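Local coordinates for leucine-rich repeat protein (Bacteroides thetaiotaomicron, PDB 4ECN) that is of unknown function but, as an extracellular leucine-rich repeat protein that also carries two DUF4458 domains, probably binds other proteins, at residues F333-R338 against N435-I440; L704-M709 against L735-L740; N839-V844 against T863-G868. All coordinates share one frame; numbering follows the deposited sequence.

Interaction 1 (F333-R338 against N435-I440)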
ATOM      1  N   PHE A 333      -3.676   9.510  -2.721  1.00 43.11           N
ATOM      2  CA  PHE A 333      -4.362  10.786  -2.942  1.00 42.88           C
ATOM      3  C   PHE A 333      -5.862  10.748  -2.741  1.00 50.43           C
ATOM      4  O   PHE A 333      -6.448  11.787  -2.414  1.00 50.24           O
ATOM      5  CB  PHE A 333      -4.106  11.277  -4.355  1.00 43.70           C
ATOM      6  CG  PHE A 333      -2.688  11.730  -4.551  1.00 43.24           C
ATOM      7  CD1 PHE A 333      -2.233  12.905  -3.966  1.00 44.50           C
ATOM      8  CD2 PHE A 333      -1.830  11.023  -5.370  1.00 44.06           C
ATOM      9  CE1 PHE A 333      -0.936  13.341  -4.167  1.00 44.83           C
ATOM     10  CE2 PHE A 333      -0.531  11.463  -5.577  1.00 46.91           C
ATOM     11  CZ  PHE A 333      -0.092  12.621  -4.973  1.00 44.85           C
ATOM     12  N   GLY A 334      -6.474   9.592  -2.983  1.00 49.53           N
ATOM     13  CA  GLY A 334      -7.920   9.435  -2.871  1.00 49.56           C
ATOM     14  C   GLY A 334      -8.629  10.029  -4.061  1.00 53.11           C
ATOM     15  O   GLY A 334      -9.452  10.936  -3.909  1.00 54.58           O
ATOM     16  N   ALA A 335      -8.281   9.545  -5.258  1.00 48.65           N
ATOM     17  CA  ALA A 335      -8.878  10.018  -6.505  1.00 48.53           C
ATOM     18  C   ALA A 335     -10.343   9.557  -6.632  1.00 51.32           C
ATOM     19  O   ALA A 335     -10.703   8.491  -6.141  1.00 50.36           O
ATOM     20  CB  ALA A 335      -8.068   9.522  -7.682  1.00 49.26           C
ATOM     21  N   LYS A 336     -11.183  10.383  -7.262  1.00 47.78           N
ATOM     22  CA  LYS A 336     -12.600  10.093  -7.490  1.00 47.88           C
ATOM     23  C   LYS A 336     -12.913  10.390  -8.935  1.00 53.71           C
ATOM     24  O   LYS A 336     -12.638  11.502  -9.379  1.00 55.21           O
ATOM     25  CB  LYS A 336     -13.510  10.923  -6.537  1.00 49.91           C
ATOM     26  CG  LYS A 336     -13.387  10.607  -5.045  1.00 64.20           C
ATOM     27  CD  LYS A 336     -13.898  11.724  -4.121  1.00 76.93           C
ATOM     28  CE  LYS A 336     -12.801  12.704  -3.731  1.00 97.90           C
ATOM     29  NZ  LYS A 336     -13.294  13.758  -2.801  1.00110.01           N
ATOM     30  N   GLY A 337     -13.461   9.425  -9.669  1.00 49.08           N
ATOM     31  CA  GLY A 337     -13.825   9.653 -11.061  1.00 48.10           C
ATOM     32  C   GLY A 337     -13.494   8.571 -12.068  1.00 51.40           C
ATOM     33  O   GLY A 337     -13.366   7.390 -11.726  1.00 50.72           O
ATOM     34  N   ARG A 338     -13.375   8.998 -13.340  1.00 47.25           N
ATOM     35  CA  ARG A 338     -13.158   8.137 -14.496  1.00 47.04           C
ATOM     36  C   ARG A 338     -11.808   8.435 -15.117  1.00 50.31           C
ATOM     37  O   ARG A 338     -11.543   9.605 -15.418  1.00 49.91           O
ATOM     38  CB  ARG A 338     -14.292   8.352 -15.531  1.00 46.87           C
ATOM     39  CG  ARG A 338     -15.689   8.303 -14.927  1.00 54.74           C
ATOM     40  CD  ARG A 338     -16.810   8.653 -15.886  1.00 56.60           C
ATOM     41  NE  ARG A 338     -17.215   7.518 -16.717  1.00 59.97           N
ATOM     42  CZ  ARG A 338     -16.967   7.433 -18.014  1.00 70.46           C
ATOM     43  NH1 ARG A 338     -16.346   8.420 -18.641  1.00 63.96           N
ATOM     44  NH2 ARG A 338     -17.359   6.371 -18.703  1.00 51.71           N
ATOM     45  N   ASN A 435     -10.197   4.994  -2.674  1.00 39.67           N
ATOM     46  CA  ASN A 435     -10.525   5.890  -3.781  1.00 39.37           C
ATOM     47  C   ASN A 435     -11.932   5.593  -4.330  1.00 44.62           C
ATOM     48  O   ASN A 435     -12.453   4.496  -4.084  1.00 45.17           O
ATOM     49  CB  ASN A 435      -9.475   5.710  -4.890  1.00 33.54           C
ATOM     50  CG  ASN A 435      -9.472   4.320  -5.503  1.00 57.90           C
ATOM     51  OD1 ASN A 435     -10.323   3.951  -6.332  1.00 48.49           O
ATOM     52  ND2 ASN A 435      -8.505   3.519  -5.113  1.00 55.60           N
ATOM     53  N   ARG A 436     -12.508   6.524  -5.125  1.00 41.30           N
ATOM     54  CA  ARG A 436     -13.806   6.310  -5.785  1.00 42.44           C
ATOM     55  C   ARG A 436     -13.605   6.302  -7.341  1.00 46.94           C
ATOM     56  O   ARG A 436     -14.383   6.931  -8.057  1.00 46.42           O
ATOM     57  CB  ARG A 436     -14.893   7.348  -5.356  1.00 42.74           C
ATOM     58  CG  ARG A 436     -15.245   7.483  -3.851  1.00 54.06           C
ATOM     59  CD  ARG A 436     -15.771   6.190  -3.241  1.00 76.49           C
ATOM     60  NE  ARG A 436     -16.292   6.311  -1.868  1.00 87.56           N
ATOM     61  CZ  ARG A 436     -15.572   6.240  -0.744  1.00 93.73           C
ATOM     62  NH1 ARG A 436     -14.243   6.146  -0.795  1.00 81.05           N
ATOM     63  NH2 ARG A 436     -16.172   6.319   0.436  1.00 66.29           N
ATOM     64  N   ILE A 437     -12.561   5.575  -7.844  1.00 43.92           N
ATOM     65  CA  ILE A 437     -12.271   5.416  -9.283  1.00 44.17           C
ATOM     66  C   ILE A 437     -13.279   4.408  -9.846  1.00 48.17           C
ATOM     67  O   ILE A 437     -13.192   3.223  -9.534  1.00 47.23           O
ATOM     68  CB  ILE A 437     -10.794   4.997  -9.567  1.00 46.83           C
ATOM     69  CG1 ILE A 437      -9.780   6.037  -9.020  1.00 46.47           C
ATOM     70  CG2 ILE A 437     -10.577   4.753 -11.068  1.00 47.58           C
ATOM     71  CD1 ILE A 437      -8.285   5.656  -9.128  1.00 50.06           C
ATOM     72  N   THR A 438     -14.240   4.879 -10.652  1.00 45.48           N
ATOM     73  CA  THR A 438     -15.343   4.053 -11.176  1.00 45.93           C
ATOM     74  C   THR A 438     -15.152   3.599 -12.640  1.00 51.86           C
ATOM     75  O   THR A 438     -15.949   2.794 -13.125  1.00 52.21           O
ATOM     76  CB  THR A 438     -16.688   4.809 -11.066  1.00 50.81           C
ATOM     77  OG1 THR A 438     -16.558   6.175 -11.502  1.00 53.23           O
ATOM     78  CG2 THR A 438     -17.259   4.766  -9.647  1.00 47.58           C
ATOM     79  N   PHE A 439     -14.088   4.057 -13.321  1.00 49.64           N
ATOM     80  CA  PHE A 439     -13.865   3.719 -14.729  1.00 49.66           C
ATOM     81  C   PHE A 439     -12.387   3.820 -15.119  1.00 51.05           C
ATOM     82  O   PHE A 439     -11.695   4.758 -14.713  1.00 49.23           O
ATOM     83  CB  PHE A 439     -14.699   4.678 -15.630  1.00 52.08           C
ATOM     84  CG  PHE A 439     -14.723   4.305 -17.092  1.00 53.96           C
ATOM     85  CD1 PHE A 439     -15.677   3.424 -17.584  1.00 57.29           C
ATOM     86  CD2 PHE A 439     -13.760   4.794 -17.967  1.00 55.81           C
ATOM     87  CE1 PHE A 439     -15.668   3.038 -18.924  1.00 59.05           C
ATOM     88  CE2 PHE A 439     -13.739   4.391 -19.305  1.00 59.36           C
ATOM     89  CZ  PHE A 439     -14.702   3.530 -19.779  1.00 58.23           C
ATOM     90  N   ILE A 440     -11.932   2.883 -15.969  1.00 47.75           N
ATOM     91  CA  ILE A 440     -10.574   2.880 -16.522  1.00 47.23           C
ATOM     92  C   ILE A 440     -10.665   2.825 -18.050  1.00 51.23           C
ATOM     93  O   ILE A 440     -11.092   1.799 -18.573  1.00 51.50           O
ATOM     94  CB  ILE A 440      -9.678   1.722 -15.980  1.00 49.87           C
ATOM     95  CG1 ILE A 440      -9.765   1.494 -14.448  1.00 48.70           C
ATOM     96  CG2 ILE A 440      -8.233   1.863 -16.482  1.00 51.77           C
ATOM     97  CD1 ILE A 440      -9.100   2.502 -13.555  1.00 51.54           C
TER

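Interaction 2 (L704-M709 against L735-L740)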
ATOM      1  N   LEU A 704       4.697 -29.177  19.695  1.00 34.89           N
ATOM      2  CA  LEU A 704       3.601 -30.130  19.912  1.00 34.65           C
ATOM      3  C   LEU A 704       2.677 -29.716  21.061  1.00 40.67           C
ATOM      4  O   LEU A 704       2.032 -30.588  21.654  1.00 40.68           O
ATOM      5  CB  LEU A 704       4.163 -31.522  20.209  1.00 33.93           C
ATOM      6  CG  LEU A 704       4.741 -32.284  19.020  1.00 37.48           C
ATOM      7  CD1 LEU A 704       5.700 -33.379  19.487  1.00 37.57           C
ATOM      8  CD2 LEU A 704       3.648 -32.801  18.089  1.00 36.05           C
ATOM      9  N   SER A 705       2.564 -28.388  21.340  1.00 37.14           N
ATOM     10  CA  SER A 705       1.723 -27.898  22.419  1.00 37.21           C
ATOM     11  C   SER A 705       0.263 -28.027  22.028  1.00 42.30           C
ATOM     12  O   SER A 705      -0.043 -28.072  20.852  1.00 43.37           O
ATOM     13  CB  SER A 705       2.072 -26.457  22.799  1.00 42.12           C
ATOM     14  OG  SER A 705       1.673 -25.475  21.859  1.00 56.57           O
ATOM     15  N   ASN A 706      -0.635 -28.130  23.014  1.00 39.18           N
ATOM     16  CA  ASN A 706      -2.089 -28.224  22.854  1.00 38.90           C
ATOM     17  C   ASN A 706      -2.440 -29.448  22.021  1.00 44.69           C
ATOM     18  O   ASN A 706      -2.918 -29.343  20.891  1.00 44.97           O
ATOM     19  CB  ASN A 706      -2.688 -26.956  22.269  1.00 34.40           C
ATOM     20  CG  ASN A 706      -2.464 -25.765  23.158  1.00 50.82           C
ATOM     21  OD1 ASN A 706      -1.428 -25.077  23.068  1.00 55.94           O
ATOM     22  ND2 ASN A 706      -3.440 -25.473  24.007  1.00 30.14           N
ATOM     23  N   ASN A 707      -2.161 -30.621  22.605  1.00 41.97           N
ATOM     24  CA  ASN A 707      -2.433 -31.931  22.037  1.00 41.98           C
ATOM     25  C   ASN A 707      -2.910 -32.850  23.153  1.00 47.89           C
ATOM     26  O   ASN A 707      -3.134 -32.375  24.280  1.00 49.57           O
ATOM     27  CB  ASN A 707      -1.243 -32.481  21.280  1.00 38.93           C
ATOM     28  CG  ASN A 707      -1.206 -31.924  19.874  1.00 51.35           C
ATOM     29  OD1 ASN A 707      -2.059 -32.241  19.043  1.00 44.64           O
ATOM     30  ND2 ASN A 707      -0.242 -31.064  19.580  1.00 36.41           N
ATOM     31  N   LEU A 708      -3.160 -34.135  22.822  1.00 42.33           N
ATOM     32  CA  LEU A 708      -3.807 -35.091  23.719  1.00 40.59           C
ATOM     33  C   LEU A 708      -2.905 -36.245  24.202  1.00 44.52           C
ATOM     34  O   LEU A 708      -3.429 -37.298  24.569  1.00 46.05           O
ATOM     35  CB  LEU A 708      -4.998 -35.685  22.956  1.00 40.01           C
ATOM     36  CG  LEU A 708      -6.074 -34.693  22.503  1.00 42.55           C
ATOM     37  CD1 LEU A 708      -6.995 -35.328  21.505  1.00 42.45           C
ATOM     38  CD2 LEU A 708      -6.843 -34.112  23.678  1.00 41.26           C
HETATM   39  N   MSE A 709      -1.584 -36.032  24.270  1.00 38.68           N
HETATM   40  CA  MSE A 709      -0.635 -37.060  24.703  1.00 37.71           C
HETATM   41  C   MSE A 709      -0.666 -37.249  26.211  1.00 45.37           C
HETATM   42  O   MSE A 709      -0.678 -36.263  26.936  1.00 47.08           O
HETATM   43  CB  MSE A 709       0.782 -36.686  24.252  1.00 37.82           C
HETATM   44  CG  MSE A 709       0.980 -36.840  22.746  1.00 42.27           C
HETATM   45 SE   MSE A 709       2.710 -36.190  22.183  0.75 46.81          SE
HETATM   46  CE  MSE A 709       2.167 -34.447  21.604  1.00 43.18           C
ATOM     47  N   LEU A 735       5.914 -28.897  24.663  1.00 39.50           N
ATOM     48  CA  LEU A 735       4.932 -29.937  24.941  1.00 38.34           C
ATOM     49  C   LEU A 735       3.892 -29.465  25.921  1.00 42.83           C
ATOM     50  O   LEU A 735       3.150 -30.291  26.434  1.00 43.98           O
ATOM     51  CB  LEU A 735       5.627 -31.210  25.459  1.00 37.62           C
ATOM     52  CG  LEU A 735       6.274 -32.099  24.365  1.00 39.59           C
ATOM     53  CD1 LEU A 735       7.249 -33.030  24.966  1.00 38.87           C
ATOM     54  CD2 LEU A 735       5.228 -32.898  23.607  1.00 39.22           C
ATOM     55  N   ARG A 736       3.743 -28.138  26.090  1.00 40.04           N
ATOM     56  CA  ARG A 736       2.710 -27.555  26.958  1.00 40.27           C
ATOM     57  C   ARG A 736       1.317 -27.924  26.547  1.00 45.85           C
ATOM     58  O   ARG A 736       1.069 -28.104  25.360  1.00 45.83           O
ATOM     59  CB  ARG A 736       2.765 -26.037  26.948  1.00 39.20           C
ATOM     60  CG  ARG A 736       3.892 -25.380  27.682  1.00 41.76           C
ATOM     61  CD  ARG A 736       3.733 -23.908  27.475  1.00 45.66           C
ATOM     62  NE  ARG A 736       3.667 -23.617  26.041  1.00 68.09           N
ATOM     63  CZ  ARG A 736       2.884 -22.691  25.504  1.00 84.67           C
ATOM     64  NH1 ARG A 736       2.101 -21.944  26.279  1.00 71.35           N
ATOM     65  NH2 ARG A 736       2.891 -22.489  24.188  1.00 63.43           N
ATOM     66  N   PHE A 737       0.388 -27.966  27.511  1.00 42.58           N
ATOM     67  CA  PHE A 737      -1.027 -28.249  27.289  1.00 42.06           C
ATOM     68  C   PHE A 737      -1.222 -29.601  26.614  1.00 47.08           C
ATOM     69  O   PHE A 737      -1.761 -29.705  25.518  1.00 47.14           O
ATOM     70  CB  PHE A 737      -1.716 -27.132  26.477  1.00 43.29           C
ATOM     71  CG  PHE A 737      -1.699 -25.813  27.214  1.00 43.91           C
ATOM     72  CD1 PHE A 737      -2.614 -25.552  28.226  1.00 45.93           C
ATOM     73  CD2 PHE A 737      -0.752 -24.844  26.912  1.00 44.60           C
ATOM     74  CE1 PHE A 737      -2.587 -24.341  28.919  1.00 46.24           C
ATOM     75  CE2 PHE A 737      -0.736 -23.628  27.598  1.00 47.28           C
ATOM     76  CZ  PHE A 737      -1.648 -23.390  28.607  1.00 44.96           C
ATOM     77  N   ASN A 738      -0.778 -30.635  27.298  1.00 45.21           N
ATOM     78  CA  ASN A 738      -1.008 -32.037  26.969  1.00 45.11           C
ATOM     79  C   ASN A 738      -1.532 -32.676  28.240  1.00 48.53           C
ATOM     80  O   ASN A 738      -1.980 -31.960  29.148  1.00 48.28           O
ATOM     81  CB  ASN A 738       0.242 -32.729  26.403  1.00 45.33           C
ATOM     82  CG  ASN A 738       0.490 -32.454  24.948  1.00 54.27           C
ATOM     83  OD1 ASN A 738       0.118 -33.245  24.087  1.00 41.28           O
ATOM     84  ND2 ASN A 738       1.114 -31.324  24.645  1.00 42.33           N
ATOM     85  N   LYS A 739      -1.457 -33.992  28.338  1.00 44.51           N
ATOM     86  CA  LYS A 739      -1.929 -34.706  29.518  1.00 44.05           C
ATOM     87  C   LYS A 739      -0.826 -35.675  29.993  1.00 47.45           C
ATOM     88  O   LYS A 739      -1.128 -36.701  30.615  1.00 48.99           O
ATOM     89  CB  LYS A 739      -3.243 -35.436  29.168  1.00 45.58           C
ATOM     90  CG  LYS A 739      -4.437 -34.519  28.892  1.00 48.62           C
ATOM     91  CD  LYS A 739      -5.596 -35.345  28.318  1.00 68.34           C
ATOM     92  CE  LYS A 739      -6.879 -34.578  28.077  1.00 85.09           C
ATOM     93  NZ  LYS A 739      -7.936 -35.445  27.478  1.00 90.46           N
ATOM     94  N   LEU A 740       0.454 -35.320  29.722  1.00 41.20           N
ATOM     95  CA  LEU A 740       1.642 -36.140  30.003  1.00 40.83           C
ATOM     96  C   LEU A 740       1.818 -36.419  31.463  1.00 45.80           C
ATOM     97  O   LEU A 740       1.727 -35.512  32.277  1.00 46.31           O
ATOM     98  CB  LEU A 740       2.943 -35.482  29.486  1.00 39.90           C
ATOM     99  CG  LEU A 740       3.001 -35.140  28.000  1.00 42.10           C
ATOM    100  CD1 LEU A 740       4.018 -34.064  27.728  1.00 40.55           C
ATOM    101  CD2 LEU A 740       3.185 -36.363  27.168  1.00 44.02           C
TER

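Interaction 3 (N839-V844 against T863-G868)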
ATOM      1  N   ASN A 839       2.775 -23.933  49.943  1.00 57.44           N
ATOM      2  CA  ASN A 839       3.348 -24.676  51.032  1.00 56.76           C
ATOM      3  C   ASN A 839       4.855 -24.830  50.828  1.00 58.82           C
ATOM      4  O   ASN A 839       5.455 -25.707  51.445  1.00 57.60           O
ATOM      5  CB  ASN A 839       2.633 -26.017  51.134  1.00 56.76           C
ATOM      6  CG  ASN A 839       1.140 -25.890  51.421  1.00 66.97           C
ATOM      7  OD1 ASN A 839       0.297 -26.438  50.701  1.00 56.46           O
ATOM      8  ND2 ASN A 839       0.773 -25.147  52.465  1.00 54.78           N
ATOM      9  N   ILE A 840       5.478 -23.932  50.017  1.00 55.07           N
ATOM     10  CA  ILE A 840       6.924 -23.964  49.781  1.00 54.29           C
ATOM     11  C   ILE A 840       7.654 -23.478  51.052  1.00 60.45           C
ATOM     12  O   ILE A 840       7.161 -22.616  51.790  1.00 60.62           O
ATOM     13  CB  ILE A 840       7.368 -23.164  48.512  1.00 55.99           C
ATOM     14  CG1 ILE A 840       8.689 -23.722  47.925  1.00 55.82           C
ATOM     15  CG2 ILE A 840       7.441 -21.645  48.748  1.00 55.80           C
ATOM     16  CD1 ILE A 840       9.014 -23.274  46.463  1.00 60.11           C
ATOM     17  N   SER A 841       8.817 -24.080  51.291  1.00 57.52           N
ATOM     18  CA  SER A 841       9.749 -23.784  52.364  1.00 58.13           C
ATOM     19  C   SER A 841      11.145 -23.810  51.757  1.00 62.12           C
ATOM     20  O   SER A 841      11.679 -24.893  51.501  1.00 60.88           O
ATOM     21  CB  SER A 841       9.579 -24.784  53.506  1.00 62.05           C
ATOM     22  OG  SER A 841      10.359 -24.434  54.636  1.00 72.71           O
ATOM     23  N   ILE A 842      11.695 -22.624  51.431  1.00 58.99           N
ATOM     24  CA  ILE A 842      13.008 -22.523  50.791  1.00 58.80           C
ATOM     25  C   ILE A 842      13.847 -21.365  51.425  1.00 66.02           C
ATOM     26  O   ILE A 842      13.289 -20.365  51.891  1.00 65.68           O
ATOM     27  CB  ILE A 842      12.804 -22.322  49.270  1.00 60.68           C
ATOM     28  CG1 ILE A 842      14.092 -22.622  48.474  1.00 60.55           C
ATOM     29  CG2 ILE A 842      12.170 -20.936  48.930  1.00 61.13           C
ATOM     30  CD1 ILE A 842      13.969 -22.508  46.928  1.00 57.15           C
ATOM     31  N   ASP A 843      15.190 -21.534  51.450  1.00 64.43           N
ATOM     32  CA  ASP A 843      16.141 -20.536  51.953  1.00 64.73           C
ATOM     33  C   ASP A 843      16.987 -20.020  50.776  1.00 66.77           C
ATOM     34  O   ASP A 843      17.662 -20.802  50.084  1.00 65.74           O
ATOM     35  CB  ASP A 843      17.016 -21.100  53.079  1.00 67.51           C
ATOM     36  CG  ASP A 843      17.868 -20.049  53.779  1.00 81.80           C
ATOM     37  OD1 ASP A 843      18.741 -19.450  53.110  1.00 81.32           O
ATOM     38  OD2 ASP A 843      17.698 -19.868  55.009  1.00 90.02           O
ATOM     39  N   VAL A 844      16.939 -18.700  50.555  1.00 61.96           N
ATOM     40  CA  VAL A 844      17.607 -18.087  49.411  1.00 60.83           C
ATOM     41  C   VAL A 844      18.852 -17.244  49.837  1.00 67.50           C
ATOM     42  O   VAL A 844      19.314 -16.421  49.040  1.00 66.84           O
ATOM     43  CB  VAL A 844      16.602 -17.229  48.602  1.00 62.92           C
ATOM     44  CG1 VAL A 844      15.497 -18.099  48.012  1.00 61.38           C
ATOM     45  CG2 VAL A 844      16.014 -16.098  49.442  1.00 63.32           C
ATOM     46  N   THR A 863       3.758 -13.900  50.412  1.00 61.73           N
ATOM     47  CA  THR A 863       3.018 -14.779  51.338  1.00 61.85           C
ATOM     48  C   THR A 863       3.751 -16.094  51.599  1.00 65.12           C
ATOM     49  O   THR A 863       3.428 -16.793  52.567  1.00 65.03           O
ATOM     50  CB  THR A 863       1.616 -15.132  50.784  1.00 69.84           C
ATOM     51  OG1 THR A 863       1.714 -16.192  49.820  1.00 67.38           O
ATOM     52  CG2 THR A 863       0.862 -13.937  50.226  1.00 70.35           C
ATOM     53  N   GLN A 864       4.662 -16.480  50.670  1.00 60.45           N
ATOM     54  CA  GLN A 864       5.394 -17.755  50.702  1.00 59.42           C
ATOM     55  C   GLN A 864       6.520 -17.767  51.735  1.00 62.82           C
ATOM     56  O   GLN A 864       7.167 -16.736  51.945  1.00 62.85           O
ATOM     57  CB  GLN A 864       5.986 -18.062  49.320  1.00 59.24           C
ATOM     58  CG  GLN A 864       4.954 -18.366  48.254  1.00 58.67           C
ATOM     59  CD  GLN A 864       5.630 -18.550  46.936  1.00 68.52           C
ATOM     60  OE1 GLN A 864       5.955 -17.593  46.247  1.00 60.64           O
ATOM     61  NE2 GLN A 864       5.869 -19.784  46.555  1.00 62.76           N
ATOM     62  N   ASP A 865       6.781 -18.951  52.344  1.00 58.84           N
ATOM     63  CA  ASP A 865       7.857 -19.124  53.334  1.00 59.26           C
ATOM     64  C   ASP A 865       9.219 -19.172  52.616  1.00 64.52           C
ATOM     65  O   ASP A 865       9.747 -20.253  52.284  1.00 64.46           O
ATOM     66  CB  ASP A 865       7.639 -20.377  54.203  1.00 61.17           C
ATOM     67  CG  ASP A 865       8.705 -20.664  55.254  1.00 70.80           C
ATOM     68  OD1 ASP A 865       9.397 -19.715  55.679  1.00 72.26           O
ATOM     69  OD2 ASP A 865       8.807 -21.829  55.691  1.00 76.29           O
ATOM     70  N   ILE A 866       9.761 -17.966  52.350  1.00 60.33           N
ATOM     71  CA  ILE A 866      11.052 -17.784  51.700  1.00 59.11           C
ATOM     72  C   ILE A 866      11.992 -17.069  52.693  1.00 65.89           C
ATOM     73  O   ILE A 866      11.943 -15.841  52.869  1.00 66.57           O
ATOM     74  CB  ILE A 866      10.924 -17.045  50.351  1.00 60.16           C
ATOM     75  CG1 ILE A 866       9.901 -17.756  49.433  1.00 58.70           C
ATOM     76  CG2 ILE A 866      12.294 -16.921  49.686  1.00 59.58           C
ATOM     77  CD1 ILE A 866       9.352 -16.920  48.296  1.00 55.09           C
ATOM     78  N   ARG A 867      12.816 -17.875  53.364  1.00 62.74           N
ATOM     79  CA  ARG A 867      13.812 -17.435  54.336  1.00 63.76           C
ATOM     80  C   ARG A 867      15.109 -16.975  53.619  1.00 72.49           C
ATOM     81  O   ARG A 867      15.406 -17.446  52.510  1.00 71.60           O
ATOM     82  CB  ARG A 867      14.111 -18.589  55.327  1.00 58.15           C
ATOM     83  CG  ARG A 867      12.942 -18.905  56.262  1.00 57.77           C
ATOM     84  CD  ARG A 867      12.992 -20.292  56.885  1.00 59.19           C
ATOM     85  NE  ARG A 867      12.615 -21.317  55.917  1.00 73.82           N
ATOM     86  CZ  ARG A 867      13.277 -22.452  55.712  1.00 88.67           C
ATOM     87  NH1 ARG A 867      14.353 -22.744  56.439  1.00 73.42           N
ATOM     88  NH2 ARG A 867      12.863 -23.309  54.788  1.00 71.49           N
ATOM     89  N   GLY A 868      15.838 -16.043  54.250  1.00 72.13           N
ATOM     90  CA  GLY A 868      17.154 -15.598  53.802  1.00 72.49           C
ATOM     91  C   GLY A 868      17.360 -14.303  53.050  1.00 77.61           C
ATOM     92  O   GLY A 868      18.512 -13.971  52.749  1.00 77.20           O
TER

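Interaction 1 (F333-R338 against N435-I440)
Gly334 to Arg338 run alongside Asn435 to Phe439, their directions 9° apart, and Lys336 and Gly337 pair in parallel with Arg436 and Ile437. Arg436 N bonds to Ala335 O at 2.9 Å, Gly337 N to Arg436 O at 3.1 Å, and Thr438 N to Gly337 O at 2.9 Å, so the links zigzag from one segment to the other. The chain turns a corner at Gly337; a side chain at these backbone angles would collide with the carbonyl of Lys336, so glycine suits the place. Asn435 leads into its strand with an Asx turn: OD1 accepts the N-H of Ile437 on a lone pair and also bonds to Ser458, while ND2 is tied to Ala456.

On the buried side, Ala335 CB rests against Ile437 CG1 at 4.1 Å, a small methyl meeting a branched chain. Across the sheet, Lys336 CG touches Arg436 CB at 3.6 Å; the aliphatic stems meet and the charged ends lead away. Next to them the guanidinium of Arg338 lies flat on the Phe439 ring, planes 25° apart. Its NH2 sits over the ring centre, 3.6 Å from Phe439 CD1, and CZ is 4.2 Å from the centroid, a cation-pi contact. The bend at chi3 of Arg338 (83°) turns the flat group onto the ring. NH1 of Arg338 forms a salt bridge with Glu470, a residue the Phe439 side chain also touches. The guanidinium is thus shared between an aromatic face and a carboxylate, which probably steadies its charge and fixes its rotation over the buried ring.

Interaction 2 (L704-M709 against L735-L740)
The Asn706 amide runs alongside the Phe737 side chain, its plane 15° from that of the ring, ND2 touching Phe737 CB at 3.4 Å. Arg736 NH1 stands at the edge of that ring, in its plane, while NE of Arg736 forms a salt bridge with Asp734; Tyr762 stacks on the ring. A second flat group, the buried amide of Asn738, works through its in-plane atoms: ND2 gives an almost straight bond (171°) to Leu704 O at 3.2 Å, and OD1 takes Met709 N on a lone pair at 3.3 Å. ND2 also bonds to Leu735 O in its own turn. Leu704 O is gripped twice, since Asn707 ND2 approaches from the opposite face of the carbonyl; Asn707 ND2 further bonds to Leu680 O. Among the buried side chains, Leu735 CD2 packs against Leu704 CB at 3.8 Å, and the bend at chi3 of selenomethionine Met709 (-97°) brings its CE to the same methyl. An alanine in place of Asn738 would probably leave Met709 N without its acceptor and Leu704 O with one donor fewer. Backbone bonds from Asn706 N to Arg736 O and Asn707 N to Phe737 O complete the link. Equivalent asparagines bonding from turn to turn form the asparagine ladder typical of leucine-rich repeat solenoids.

Interaction 3 (N839-V844 against T863-G868)
Strands centred on Ile842 and Ile866 form a two-stranded parallel sheet near the C-terminal end of the chain, their axes 4.8 Å apart and 17° from parallel. Ile842 N bonds to Asp865 O at 3.2 Å, Arg867 N to Ile842 O at 2.9 Å, and Val844 N to Arg867 O at 2.8 Å. On the buried face, Ile842 and Ile866 run alongside each other in one direction, CG2 of the former 3.9 Å from CG1 of the latter, and Val844 CG1 closes on Ile866 CG2; branched aliphatic chains suit this inward side. Before the strands begin, Ile840 CG2 meets Gln864 NE2, which is bonded to Ile834 and Asn837, while OE1 is bonded to Asp861. In the repeat architecture this pair stands apart from the long parallel sheet: 841-843 follows strand 831-833, and 865-867 follows strand 857-859, the last two strands of that sheet.

The other face is polar. Ser841 OG, anti to its backbone N (chi1 -173°), donates to Asp865 OD2 at 3.2 Å from above the carboxylate plane. Arg867, bent at chi3, swings its guanidinium back toward Ser841, and its NE makes a long salt bridge with Asp865 OD1 at 3.6 Å. The Asp843 carboxylate stands nearly at a right angle to that guanidinium and bonds to Thr845. At Gly868 a side chain would press on the carbonyl oxygen of Arg867, a place that glycine takes easily.

In the fold
The three contacts come one after another along the chain without overlap, and none touches another. Interactions 1 and 2 lie about 53 Å apart between centres, interactions 2 and 3 about 31 Å, and interactions 1 and 3 about 70 Å. Interaction 2 joins the loops that follow strands 701-703 and 732-734, neighbours in the ten-stranded parallel sheet of the later repeats. Interactions 1 and 3 are instead small two-stranded parallel sheets, 338-339 with 436-440 and 841-843 with 865-867, separate from the long ones. Interactions 2 and 3 join segments close in sequence, the local bonding that builds an elongated solenoid, whereas interaction 1 bridges a long, partly helical excursion of the chain.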